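Local coordinates for uncharacterized protein Atu1656 (Agrobacterium tumefaciens, PDB 2OJH) that is of unknown function but belongs to the TolB family and folds as a six-bladed beta-propeller, at residues D176-Y188 / W220-V232. Residues are numbered along the deposited sequence; the frame is centred on the assembly and turned at random.
Sequences DGPDYSPDGRWIY and WFPHPSPSGDKVV
Asp179 and His223 make the one direct hydrogen bond between 176-188 and 220-232. His223 ND1 donates to Asp179 OD2 over 2.8 Å, at an N-H...O angle of 160°. The oxygen lies almost in the imidazole plane, at the ring edge. It is met on its anti side but from somewhat out of the carboxylate plane, and the carboxylate is turned 71° against the ring. CG of Asp179 stands anti to the backbone N (chi1 -168°), which sends the carboxylate across to the histidine. A water also donates to Asp179 OD2 and to Pro224 O, so OD2 accepts twice. His223 NE2 is bonded to Met274 O, so both ring nitrogens are engaged and the ring's rotation is fixed.

The strands 176-180 and 220-224 are the first strands of neighbouring propeller blades. They run parallel, with axes 6.4 Å apart, and no direct backbone hydrogen bond joins them. A second water lies within hydrogen-bonding distance of Gly177 O and Pro222 O, with further acceptors in reach.

Prolines and Tyr188 fill the space between the blades. Tyr188, from the second strand of its blade, has Val231 CG2 over one ring face, 4.0 Å from CE2. Pro224 CG approaches the same ring obliquely, 3.7 Å from CD1. The tyrosine CB rests on Pro222 CB. Its hydroxyl is hydrogen-bonded to Met256 O and Arg201. Pro224 CG also packs on Tyr180 O, 3.4 Å away. Pro182 belongs to the type I turn 181-184 and lies against the matching turn 225-228. Its CG is 3.3 Å from Ser225 O and also touches Gly228 CA. At the other end, Asp176 OD2 sits at the edge of the Trp220 ring, 3.7 Å from CZ3. The indole itself stacks on His243.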
ATOM      1  N   ASP A 176       9.031   4.931   5.361  1.00 38.55           N
ATOM      2  CA  ASP A 176       7.843   4.089   5.385  1.00 38.03           C
ATOM      3  C   ASP A 176       7.273   3.907   3.984  1.00 38.15           C
ATOM      4  O   ASP A 176       7.732   4.542   3.018  1.00 37.15           O
ATOM      5  CB  ASP A 176       6.804   4.746   6.290  1.00 38.41           C
ATOM      6  CG  ASP A 176       5.795   3.766   6.862  1.00 39.91           C
ATOM      7  OD1 ASP A 176       5.612   2.653   6.334  1.00 41.10           O
ATOM      8  OD2 ASP A 176       5.172   4.144   7.869  1.00 43.68           O
ATOM      9  N   GLY A 177       6.300   2.994   3.868  1.00 38.05           N
ATOM     10  CA  GLY A 177       5.534   2.814   2.625  1.00 37.59           C
ATOM     11  C   GLY A 177       6.288   2.609   1.320  1.00 38.09           C
ATOM     12  O   GLY A 177       6.061   3.367   0.361  1.00 38.05           O
ATOM     13  N   PRO A 178       7.151   1.566   1.253  1.00 37.90           N
ATOM     14  CA  PRO A 178       7.894   1.264   0.026  1.00 37.78           C
ATOM     15  C   PRO A 178       7.090   0.529  -1.034  1.00 37.82           C
ATOM     16  O   PRO A 178       6.347  -0.424  -0.713  1.00 38.72           O
ATOM     17  CB  PRO A 178       9.041   0.369   0.517  1.00 37.01           C
ATOM     18  CG  PRO A 178       8.535  -0.260   1.761  1.00 36.27           C
ATOM     19  CD  PRO A 178       7.507   0.644   2.357  1.00 37.73           C
ATOM     20  N   ASP A 179       7.282   0.892  -2.296  1.00 36.62           N
ATOM     21  CA  ASP A 179       6.601   0.160  -3.386  1.00 37.63           C
ATOM     22  C   ASP A 179       7.507   0.270  -4.623  1.00 37.87           C
ATOM     23  O   ASP A 179       8.131   1.295  -4.838  1.00 36.83           O
ATOM     24  CB  ASP A 179       5.222   0.804  -3.611  1.00 38.05           C
ATOM     25  CG  ASP A 179       4.294  -0.018  -4.493  1.00 40.59           C
ATOM     26  OD1 ASP A 179       4.677  -1.118  -4.923  1.00 42.70           O
ATOM     27  OD2 ASP A 179       3.146   0.446  -4.729  1.00 43.61           O
ATOM     28  N   TYR A 180       7.619  -0.797  -5.403  1.00 37.80           N
ATOM     29  CA  TYR A 180       8.533  -0.806  -6.542  1.00 39.16           C
ATOM     30  C   TYR A 180       8.049  -0.019  -7.757  1.00 39.86           C
ATOM     31  O   TYR A 180       6.850   0.024  -8.044  1.00 40.41           O
ATOM     32  CB  TYR A 180       8.739  -2.231  -7.030  1.00 38.58           C
ATOM     33  CG  TYR A 180       9.478  -3.137  -6.084  1.00 39.21           C
ATOM     34  CD1 TYR A 180       8.820  -3.748  -5.013  1.00 41.26           C
ATOM     35  CD2 TYR A 180      10.834  -3.391  -6.259  1.00 38.84           C
ATOM     36  CE1 TYR A 180       9.510  -4.621  -4.153  1.00 41.78           C
ATOM     37  CE2 TYR A 180      11.518  -4.237  -5.407  1.00 41.25           C
ATOM     38  CZ  TYR A 180      10.852  -4.853  -4.357  1.00 40.05           C
ATOM     39  OH  TYR A 180      11.558  -5.715  -3.529  1.00 40.85           O
ATOM     40  N   SER A 181       8.987   0.557  -8.505  1.00 39.82           N
ATOM     41  CA  SER A 181       8.690   0.981  -9.871  1.00 40.71           C
ATOM     42  C   SER A 181       8.551  -0.290 -10.732  1.00 40.41           C
ATOM     43  O   SER A 181       9.184  -1.310 -10.413  1.00 40.75           O
ATOM     44  CB  SER A 181       9.797   1.887 -10.414  1.00 40.57           C
ATOM     45  OG  SER A 181      11.047   1.215 -10.451  1.00 42.85           O
ATOM     46  N   PRO A 182       7.738  -0.249 -11.811  1.00 40.17           N
ATOM     47  CA  PRO A 182       7.529  -1.464 -12.629  1.00 40.25           C
ATOM     48  C   PRO A 182       8.775  -1.949 -13.392  1.00 41.09           C
ATOM     49  O   PRO A 182       8.830  -3.113 -13.784  1.00 40.52           O
ATOM     50  CB  PRO A 182       6.431  -1.056 -13.618  1.00 39.93           C
ATOM     51  CG  PRO A 182       6.444   0.422 -13.649  1.00 40.07           C
ATOM     52  CD  PRO A 182       6.956   0.896 -12.320  1.00 40.43           C
ATOM     53  N   ASP A 183       9.769  -1.085 -13.591  1.00 41.36           N
ATOM     54  CA  ASP A 183      11.020  -1.532 -14.222  1.00 42.53           C
ATOM     55  C   ASP A 183      11.922  -2.243 -13.221  1.00 42.47           C
ATOM     56  O   ASP A 183      12.931  -2.848 -13.586  1.00 42.72           O
ATOM     57  CB  ASP A 183      11.743  -0.376 -14.912  1.00 42.34           C
ATOM     58  CG  ASP A 183      12.345   0.631 -13.939  1.00 44.93           C
ATOM     59  OD1 ASP A 183      12.345   0.423 -12.696  1.00 44.17           O
ATOM     60  OD2 ASP A 183      12.839   1.660 -14.453  1.00 46.33           O
ATOM     61  N   GLY A 184      11.541  -2.165 -11.952  1.00 42.45           N
ATOM     62  CA  GLY A 184      12.223  -2.881 -10.891  1.00 42.74           C
ATOM     63  C   GLY A 184      13.553  -2.277 -10.491  1.00 42.43           C
ATOM     64  O   GLY A 184      14.326  -2.922  -9.799  1.00 43.38           O
ATOM     65  N   ARG A 185      13.825  -1.055 -10.931  1.00 42.06           N
ATOM     66  CA  ARG A 185      15.076  -0.383 -10.605  1.00 42.48           C
ATOM     67  C   ARG A 185      14.986   0.431  -9.312  1.00 40.99           C
ATOM     68  O   ARG A 185      16.005   0.681  -8.645  1.00 40.35           O
ATOM     69  CB  ARG A 185      15.528   0.518 -11.765  1.00 42.21           C
ATOM     70  CG  ARG A 185      15.916  -0.237 -13.067  1.00 44.89           C
ATOM     71  CD  ARG A 185      16.834   0.596 -14.012  1.00 45.80           C
ATOM     72  NE  ARG A 185      16.593   2.052 -13.968  1.00 51.98           N
ATOM     73  CZ  ARG A 185      17.471   2.960 -13.514  1.00 54.73           C
ATOM     74  NH1 ARG A 185      17.152   4.255 -13.513  1.00 56.28           N
ATOM     75  NH2 ARG A 185      18.670   2.588 -13.064  1.00 55.78           N
ATOM     76  N   TRP A 186      13.772   0.840  -8.964  1.00 40.51           N
ATOM     77  CA  TRP A 186      13.561   1.738  -7.827  1.00 40.02           C
ATOM     78  C   TRP A 186      12.486   1.237  -6.875  1.00 39.78           C
ATOM     79  O   TRP A 186      11.545   0.537  -7.280  1.00 39.86           O
ATOM     80  CB  TRP A 186      13.132   3.126  -8.316  1.00 40.18           C
ATOM     81  CG  TRP A 186      14.142   3.860  -9.136  1.00 40.32           C
ATOM     82  CD1 TRP A 186      14.213   3.905 -10.499  1.00 41.50           C
ATOM     83  CD2 TRP A 186      15.212   4.687  -8.649  1.00 40.82           C
ATOM     84  NE1 TRP A 186      15.274   4.692 -10.892  1.00 40.12           N
ATOM     85  CE2 TRP A 186      15.903   5.183  -9.776  1.00 40.05           C
ATOM     86  CE3 TRP A 186      15.658   5.048  -7.369  1.00 39.73           C
ATOM     87  CZ2 TRP A 186      17.005   6.034  -9.663  1.00 40.66           C
ATOM     88  CZ3 TRP A 186      16.764   5.888  -7.255  1.00 40.34           C
ATOM     89  CH2 TRP A 186      17.419   6.375  -8.402  1.00 40.58           C
ATOM     90  N   ILE A 187      12.611   1.650  -5.612  1.00 38.83           N
ATOM     91  CA  ILE A 187      11.541   1.505  -4.629  1.00 37.34           C
ATOM     92  C   ILE A 187      11.205   2.941  -4.186  1.00 37.36           C
ATOM     93  O   ILE A 187      12.096   3.650  -3.749  1.00 38.01           O
ATOM     94  CB  ILE A 187      11.998   0.650  -3.430  1.00 36.78           C
ATOM     95  CG1 ILE A 187      12.103  -0.844  -3.840  1.00 36.60           C
ATOM     96  CG2 ILE A 187      11.038   0.832  -2.225  1.00 36.35           C
ATOM     97  CD1 ILE A 187      13.012  -1.651  -2.935  1.00 34.30           C
ATOM     98  N   TYR A 188       9.944   3.355  -4.333  1.00 36.91           N
ATOM     99  CA  TYR A 188       9.485   4.676  -3.880  1.00 36.47           C
ATOM    100  C   TYR A 188       8.956   4.489  -2.461  1.00 36.28           C
ATOM    101  O   TYR A 188       8.390   3.419  -2.113  1.00 35.96           O
ATOM    102  CB  TYR A 188       8.355   5.212  -4.783  1.00 36.47           C
ATOM    103  CG  TYR A 188       8.814   5.725  -6.144  1.00 35.58           C
ATOM    104  CD1 TYR A 188       9.347   4.866  -7.117  1.00 35.48           C
ATOM    105  CD2 TYR A 188       8.740   7.094  -6.450  1.00 34.72           C
ATOM    106  CE1 TYR A 188       9.799   5.381  -8.370  1.00 34.49           C
ATOM    107  CE2 TYR A 188       9.162   7.592  -7.679  1.00 33.31           C
ATOM    108  CZ  TYR A 188       9.686   6.738  -8.626  1.00 36.83           C
ATOM    109  OH  TYR A 188      10.095   7.264  -9.816  1.00 36.11           O
ATOM    110  N   TRP A 220       2.281  10.592   1.442  1.00 32.45           N
ATOM    111  CA  TRP A 220       2.237   9.271   2.028  1.00 32.83           C
ATOM    112  C   TRP A 220       1.775   8.262   0.974  1.00 33.70           C
ATOM    113  O   TRP A 220       1.132   8.622  -0.020  1.00 34.97           O
ATOM    114  CB  TRP A 220       1.221   9.286   3.187  1.00 33.02           C
ATOM    115  CG  TRP A 220       1.774   9.792   4.530  1.00 32.88           C
ATOM    116  CD1 TRP A 220       1.833  11.088   4.987  1.00 33.66           C
ATOM    117  CD2 TRP A 220       2.326   8.974   5.549  1.00 33.00           C
ATOM    118  NE1 TRP A 220       2.403  11.109   6.266  1.00 33.38           N
ATOM    119  CE2 TRP A 220       2.721   9.804   6.605  1.00 35.53           C
ATOM    120  CE3 TRP A 220       2.552   7.580   5.655  1.00 35.06           C
ATOM    121  CZ2 TRP A 220       3.323   9.295   7.765  1.00 34.03           C
ATOM    122  CZ3 TRP A 220       3.151   7.090   6.800  1.00 34.53           C
ATOM    123  CH2 TRP A 220       3.513   7.937   7.841  1.00 35.16           C
ATOM    124  N   PHE A 221       2.074   6.996   1.188  1.00 36.09           N
ATOM    125  CA  PHE A 221       1.530   5.954   0.338  1.00 35.73           C
ATOM    126  C   PHE A 221       1.841   6.071  -1.171  1.00 36.94           C
ATOM    127  O   PHE A 221       0.916   5.964  -1.992  1.00 38.63           O
ATOM    128  CB  PHE A 221      -0.006   5.831   0.522  1.00 36.70           C
ATOM    129  CG  PHE A 221      -0.487   6.079   1.927  1.00 38.05           C
ATOM    130  CD1 PHE A 221      -0.073   5.251   2.996  1.00 36.05           C
ATOM    131  CD2 PHE A 221      -1.369   7.131   2.182  1.00 38.13           C
ATOM    132  CE1 PHE A 221      -0.497   5.515   4.320  1.00 36.86           C
ATOM    133  CE2 PHE A 221      -1.817   7.400   3.500  1.00 39.95           C
ATOM    134  CZ  PHE A 221      -1.382   6.593   4.570  1.00 36.56           C
ATOM    135  N   PRO A 222       3.124   6.249  -1.563  1.00 37.37           N
ATOM    136  CA  PRO A 222       3.407   6.230  -3.021  1.00 37.39           C
ATOM    137  C   PRO A 222       3.195   4.866  -3.688  1.00 38.54           C
ATOM    138  O   PRO A 222       3.687   3.818  -3.190  1.00 38.74           O
ATOM    139  CB  PRO A 222       4.877   6.706  -3.093  1.00 38.02           C
ATOM    140  CG  PRO A 222       5.478   6.279  -1.755  1.00 35.79           C
ATOM    141  CD  PRO A 222       4.346   6.517  -0.769  1.00 36.31           C
ATOM    142  N   HIS A 223       2.398   4.861  -4.773  1.00 37.59           N
ATOM    143  CA  HIS A 223       2.269   3.703  -5.624  1.00 36.81           C
ATOM    144  C   HIS A 223       2.561   4.057  -7.082  1.00 37.33           C
ATOM    145  O   HIS A 223       1.767   4.728  -7.725  1.00 36.47           O
ATOM    146  CB  HIS A 223       0.880   3.060  -5.438  1.00 35.52           C
ATOM    147  CG  HIS A 223       0.547   2.780  -4.004  1.00 35.35           C
ATOM    148  ND1 HIS A 223       1.250   1.867  -3.250  1.00 36.45           N
ATOM    149  CD2 HIS A 223      -0.382   3.318  -3.175  1.00 37.94           C
ATOM    150  CE1 HIS A 223       0.742   1.821  -2.032  1.00 40.14           C
ATOM    151  NE2 HIS A 223      -0.259   2.681  -1.962  1.00 36.36           N
ATOM    152  N   PRO A 224       3.734   3.645  -7.581  1.00 37.52           N
ATOM    153  CA  PRO A 224       4.016   3.698  -9.008  1.00 38.38           C
ATOM    154  C   PRO A 224       3.046   2.830  -9.843  1.00 38.87           C
ATOM    155  O   PRO A 224       2.780   1.663  -9.506  1.00 38.76           O
ATOM    156  CB  PRO A 224       5.445   3.175  -9.113  1.00 37.73           C
ATOM    157  CG  PRO A 224       6.041   3.336  -7.767  1.00 39.00           C
ATOM    158  CD  PRO A 224       4.890   3.168  -6.799  1.00 38.29           C
ATOM    159  N   SER A 225       2.523   3.422 -10.909  1.00 38.93           N
ATOM    160  CA  SER A 225       1.625   2.718 -11.832  1.00 39.21           C
ATOM    161  C   SER A 225       2.388   1.613 -12.570  1.00 39.35           C
ATOM    162  O   SER A 225       3.546   1.818 -12.959  1.00 39.07           O
ATOM    163  CB  SER A 225       1.061   3.722 -12.844  1.00 38.60           C
ATOM    164  OG  SER A 225       0.395   3.080 -13.918  1.00 41.94           O
ATOM    165  N   PRO A 226       1.753   0.445 -12.785  1.00 39.26           N
ATOM    166  CA  PRO A 226       2.422  -0.581 -13.608  1.00 39.16           C
ATOM    167  C   PRO A 226       2.777  -0.127 -15.034  1.00 39.38           C
ATOM    168  O   PRO A 226       3.587  -0.788 -15.719  1.00 39.67           O
ATOM    169  CB  PRO A 226       1.420  -1.730 -13.655  1.00 39.89           C
ATOM    170  CG  PRO A 226       0.181  -1.247 -13.032  1.00 39.57           C
ATOM    171  CD  PRO A 226       0.436   0.003 -12.287  1.00 39.24           C
ATOM    172  N   SER A 227       2.206   0.988 -15.476  1.00 38.92           N
ATOM    173  CA  SER A 227       2.447   1.458 -16.822  0.50 38.68           C
ATOM    174  C   SER A 227       3.689   2.340 -16.898  1.00 38.75           C
ATOM    175  O   SER A 227       4.127   2.729 -17.992  1.00 37.99           O
ATOM    176  CB  SER A 227       1.206   2.150 -17.367  0.50 39.24           C
ATOM    177  OG  SER A 227       0.161   1.203 -17.521  0.50 38.07           O
ATOM    178  N   GLY A 228       4.241   2.657 -15.730  1.00 37.96           N
ATOM    179  CA  GLY A 228       5.542   3.305 -15.626  1.00 37.40           C
ATOM    180  C   GLY A 228       5.610   4.778 -15.907  1.00 37.01           C
ATOM    181  O   GLY A 228       6.707   5.310 -16.118  1.00 36.12           O
ATOM    182  N   ASP A 229       4.470   5.461 -15.885  1.00 36.62           N
ATOM    183  CA  ASP A 229       4.479   6.904 -16.165  1.00 36.57           C
ATOM    184  C   ASP A 229       4.077   7.781 -14.966  1.00 36.71           C
ATOM    185  O   ASP A 229       4.354   8.979 -14.955  1.00 36.04           O
ATOM    186  CB  ASP A 229       3.615   7.269 -17.405  1.00 36.45           C
ATOM    187  CG  ASP A 229       2.131   6.862 -17.261  1.00 37.99           C
ATOM    188  OD1 ASP A 229       1.838   5.858 -16.590  1.00 37.91           O
ATOM    189  OD2 ASP A 229       1.261   7.561 -17.835  1.00 40.17           O
ATOM    190  N   LYS A 230       3.412   7.183 -13.976  1.00 36.40           N
ATOM    191  CA  LYS A 230       2.747   7.962 -12.923  1.00 36.42           C
ATOM    192  C   LYS A 230       2.893   7.313 -11.563  1.00 36.13           C
ATOM    193  O   LYS A 230       3.025   6.083 -11.428  1.00 36.63           O
ATOM    194  CB  LYS A 230       1.235   8.115 -13.226  1.00 36.12           C
ATOM    195  CG  LYS A 230       0.842   8.953 -14.461  1.00 36.79           C
ATOM    196  CD  LYS A 230       1.204  10.415 -14.278  1.00 35.36           C
ATOM    197  CE  LYS A 230       0.716  11.258 -15.463  1.00 37.33           C
ATOM    198  NZ  LYS A 230       1.295  12.644 -15.485  1.00 37.98           N
ATOM    199  N   VAL A 231       2.846   8.168 -10.548  1.00 36.23           N
ATOM    200  CA  VAL A 231       2.779   7.752  -9.151  1.00 35.11           C
ATOM    201  C   VAL A 231       1.566   8.443  -8.517  1.00 35.40           C
ATOM    202  O   VAL A 231       1.438   9.684  -8.602  1.00 34.45           O
ATOM    203  CB  VAL A 231       4.075   8.215  -8.389  1.00 34.91           C
ATOM    204  CG1 VAL A 231       3.958   7.971  -6.875  1.00 34.23           C
ATOM    205  CG2 VAL A 231       5.334   7.519  -8.983  1.00 31.44           C
ATOM    206  N   VAL A 232       0.729   7.652  -7.840  1.00 34.87           N
ATOM    207  CA  VAL A 232      -0.402   8.190  -7.056  1.00 34.99           C
ATOM    208  C   VAL A 232       0.001   8.170  -5.566  1.00 35.01           C
ATOM    209  O   VAL A 232       0.773   7.307  -5.128  1.00 35.15           O
ATOM    210  CB  VAL A 232      -1.726   7.360  -7.326  1.00 35.27           C
ATOM    211  CG1 VAL A 232      -1.617   5.966  -6.767  1.00 34.78           C
ATOM    212  CG2 VAL A 232      -2.965   8.055  -6.762  1.00 35.69           C
TER
HETATM  213  O   HOH W   1       3.617   2.596  -0.729  1.00 23.67           O
HETATM  214  O   HOH W   2       1.926   0.226  -7.121  1.00 26.18           O